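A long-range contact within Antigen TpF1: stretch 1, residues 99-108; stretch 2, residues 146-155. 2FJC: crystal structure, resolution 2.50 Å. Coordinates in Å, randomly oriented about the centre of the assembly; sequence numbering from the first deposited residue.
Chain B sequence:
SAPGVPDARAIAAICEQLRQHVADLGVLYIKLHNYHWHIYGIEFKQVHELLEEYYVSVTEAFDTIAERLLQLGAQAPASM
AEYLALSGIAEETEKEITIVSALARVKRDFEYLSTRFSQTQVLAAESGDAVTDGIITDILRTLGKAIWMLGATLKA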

# COMPACT_ATOMS: atom_id res chain seq x y z
N ILE B 99 9.95 30.49 18.56
CA ILE B 99 9.92 29.81 17.28
C ILE B 99 10.76 30.53 16.23
O ILE B 99 11.57 29.90 15.55
N VAL B 100 10.58 31.83 16.09
CA VAL B 100 11.36 32.56 15.09
C VAL B 100 12.84 32.52 15.44
O VAL B 100 13.69 32.47 14.56
N SER B 101 13.14 32.52 16.72
CA SER B 101 14.52 32.49 17.17
C SER B 101 15.16 31.14 16.80
O SER B 101 16.31 31.09 16.34
N ALA B 102 14.42 30.05 17.01
CA ALA B 102 14.91 28.71 16.70
C ALA B 102 15.10 28.55 15.20
O ALA B 102 16.13 28.05 14.74
N LEU B 103 14.11 28.96 14.42
CA LEU B 103 14.20 28.83 12.98
C LEU B 103 15.36 29.65 12.41
O LEU B 103 16.06 29.20 11.50
N ALA B 104 15.56 30.85 12.95
CA ALA B 104 16.64 31.70 12.47
C ALA B 104 17.97 31.02 12.71
O ALA B 104 18.89 31.12 11.90
N ARG B 105 18.07 30.32 13.83
CA ARG B 105 19.31 29.62 14.14
C ARG B 105 19.54 28.40 13.25
O ARG B 105 20.67 28.17 12.82
N VAL B 106 18.50 27.62 12.95
CA VAL B 106 18.74 26.47 12.08
C VAL B 106 19.05 26.98 10.67
O VAL B 106 19.86 26.40 9.97
N LYS B 107 18.42 28.08 10.26
CA LYS B 107 18.69 28.63 8.94
C LYS B 107 20.17 28.99 8.87
O LYS B 107 20.85 28.73 7.88
N ARG B 108 20.67 29.58 9.95
CA ARG B 108 22.06 29.99 10.03
C ARG B 108 22.98 28.77 9.93
O ARG B 108 23.99 28.80 9.20
N ALA B 146 15.50 24.05 1.93
CA ALA B 146 15.16 24.35 3.32
C ALA B 146 15.55 25.78 3.70
O ALA B 146 14.80 26.48 4.38
N ILE B 147 16.72 26.23 3.25
CA ILE B 147 17.19 27.57 3.53
C ILE B 147 16.21 28.58 2.92
O ILE B 147 15.84 29.57 3.56
N TRP B 148 15.79 28.33 1.69
CA TRP B 148 14.84 29.21 1.03
C TRP B 148 13.51 29.26 1.79
O TRP B 148 12.95 30.34 2.01
N MET B 149 12.99 28.10 2.18
CA MET B 149 11.72 28.08 2.89
C MET B 149 11.83 28.78 4.24
O MET B 149 10.95 29.54 4.60
N LEU B 150 12.91 28.53 4.96
CA LEU B 150 13.09 29.18 6.25
C LEU B 150 13.14 30.69 6.06
O LEU B 150 12.54 31.45 6.84
N GLY B 151 13.84 31.12 5.02
CA GLY B 151 13.95 32.54 4.73
C GLY B 151 12.59 33.13 4.47
O GLY B 151 12.28 34.23 4.93
N ALA B 152 11.76 32.39 3.75
CA ALA B 152 10.42 32.85 3.42
C ALA B 152 9.53 32.92 4.66
O ALA B 152 8.71 33.84 4.78
N THR B 153 9.68 31.98 5.58
CA THR B 153 8.83 31.99 6.77
C THR B 153 9.30 33.02 7.80
O THR B 153 8.50 33.51 8.59
N LEU B 154 10.58 33.37 7.77
CA LEU B 154 11.14 34.35 8.69
C LEU B 154 11.09 35.79 8.16
O LEU B 154 11.25 36.75 8.91
N LYS B 155 10.86 35.94 6.86
CA LYS B 155 10.80 37.26 6.24
C LYS B 155 9.70 38.12 6.86
O LYS B 155 8.57 37.66 7.08

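The two helices run roughly antiparallel, their N-to-C directions 149° apart and their axes 9.7 Å apart at closest approach, and about 430 Å² is buried between them. The centre is apolar. Leu-103, Leu-150 and Leu-154 all direct CA-to-CB toward the opposing stretch, and all three adopt the mt rotamer. Leu-150 meets Val-106 (chi1 m) most tightly, CD1 lying 3.3 Å from Val-106 CG2; its CD2 is 3.9 Å from Leu-103 CD2.

Leu-154 acts as a knob in a hole formed by Val-100, Leu-103, Ala-104 and Lys-107. Its CD1 comes within 3.5 Å of Ala-104 CA, close to the helix backbone, and its CD2 lies 4.0 Å from Leu-103 CB and 4.0 Å from Val-100 CB. Ala-104 points away overall, yet its small side chain still touches: CB is 4.0 Å from Leu-154 CD1.

Thr-153 also points inward. Its chi1 of 99° lies between wells, and its OG1 stands 3.8 Å from Leu-103 CD1, a contact with a methyl rather than a polar pairing. The same hydroxyl donates a weak hydrogen bond within its own helix, OG1 to Leu-150 O at 3.5 Å.

Toward the polar edge, Lys-107 forms the reciprocal knob, seated among Ile-147, Leu-150, Gly-151 and Leu-154. Its chi1 to chi3 are t and chi4 is m, so the aliphatic chain is extended as far as CE and lies against the neighbouring helix, with the turn at chi4 placing NZ farther than CE from Gly-151 CA. CE lies 3.5 Å from Gly-151 CA, where the absence of a side chain leaves room: an ideal CB there would be only 3.3 Å from Lys-107 CE. The same CE is 4.4 Å from Ile-147 CG2. Lys-107 NZ is hydrogen-bonded elsewhere in the structure. No hydrogen bond joins the stretches; the contacts between them are van der Waals packing, of side chains against one another and against backbone.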

# COMPACT_ATOMS: atom_id res chain seq x y z
CB ILE B 99 8.47 29.65 16.78
CG1 ILE B 99 7.78 28.52 17.57
CG2 ILE B 99 8.46 29.36 15.27
CD1 ILE B 99 6.33 28.26 17.17
CB VAL B 100 10.91 34.04 14.95
CG1 VAL B 100 9.45 34.11 14.56
CG2 VAL B 100 11.16 34.78 16.23
CB SER B 101 14.54 32.71 18.68
OG SER B 101 15.84 33.03 19.11
CB ALA B 102 13.95 27.66 17.21
CB LEU B 103 12.88 29.23 12.32
CG LEU B 103 11.69 28.33 12.65
CD1 LEU B 103 10.48 28.79 11.84
CD2 LEU B 103 12.02 26.88 12.35
CB ALA B 104 16.61 33.05 13.17
CB ARG B 105 19.35 29.22 15.62
CG ARG B 105 19.37 30.42 16.52
CD ARG B 105 19.40 30.07 17.99
NE ARG B 105 19.07 31.25 18.79
CZ ARG B 105 18.94 31.26 20.11
NH1 ARG B 105 19.13 30.14 20.81
NH2 ARG B 105 18.60 32.38 20.73
CB VAL B 106 17.54 25.46 12.04
CG1 VAL B 106 16.97 25.27 13.42
CG2 VAL B 106 16.49 25.89 11.05
CB LYS B 107 17.83 29.88 8.69
CG LYS B 107 18.10 30.57 7.36
CD LYS B 107 17.09 31.67 7.10
CE LYS B 107 17.26 32.29 5.72
NZ LYS B 107 18.48 33.12 5.65
CB ARG B 108 22.29 30.74 11.35
CG ARG B 108 23.45 31.72 11.36
CD ARG B 108 23.47 32.53 12.67
NE ARG B 108 22.19 33.20 12.89
CZ ARG B 108 21.67 33.45 14.09
NH1 ARG B 108 22.32 33.08 15.20
NH2 ARG B 108 20.48 34.05 14.20
CB ALA B 146 15.84 23.35 4.26
CB ILE B 147 18.61 27.77 2.96
CG1 ILE B 147 19.60 26.93 3.77
CG2 ILE B 147 19.00 29.25 2.99
CD1 ILE B 147 21.01 26.91 3.20
CB TRP B 148 14.58 28.76 -0.40
CG TRP B 148 13.35 29.37 -0.97
CD1 TRP B 148 13.11 30.69 -1.19
CD2 TRP B 148 12.14 28.67 -1.33
NE1 TRP B 148 11.83 30.87 -1.67
CE2 TRP B 148 11.22 29.65 -1.76
CE3 TRP B 148 11.76 27.33 -1.33
CZ2 TRP B 148 9.93 29.32 -2.19
CZ3 TRP B 148 10.47 27.00 -1.76
CH2 TRP B 148 9.58 28.00 -2.18
CB MET B 149 11.21 26.64 3.06
CG MET B 149 10.61 26.07 1.77
SD MET B 149 9.52 24.63 2.01
CE MET B 149 10.59 23.29 1.39
CB LEU B 150 14.37 28.68 6.92
CG LEU B 150 14.28 27.28 7.52
CD1 LEU B 150 15.65 26.82 7.99
CD2 LEU B 150 13.29 27.29 8.68
CB ALA B 152 9.81 31.95 2.36
CB THR B 153 8.74 30.59 7.44
OG1 THR B 153 9.63 30.52 8.55
CG2 THR B 153 9.10 29.50 6.48
CB LEU B 154 12.59 34.00 9.04
CG LEU B 154 12.77 32.75 9.89
CD1 LEU B 154 14.24 32.42 10.05
CD2 LEU B 154 12.11 32.97 11.25
CB LYS B 155 10.56 37.11 4.74
CG LYS B 155 10.46 38.42 3.97
CD LYS B 155 10.29 38.13 2.49
CE LYS B 155 10.07 39.39 1.69
NZ LYS B 155 9.94 39.07 0.24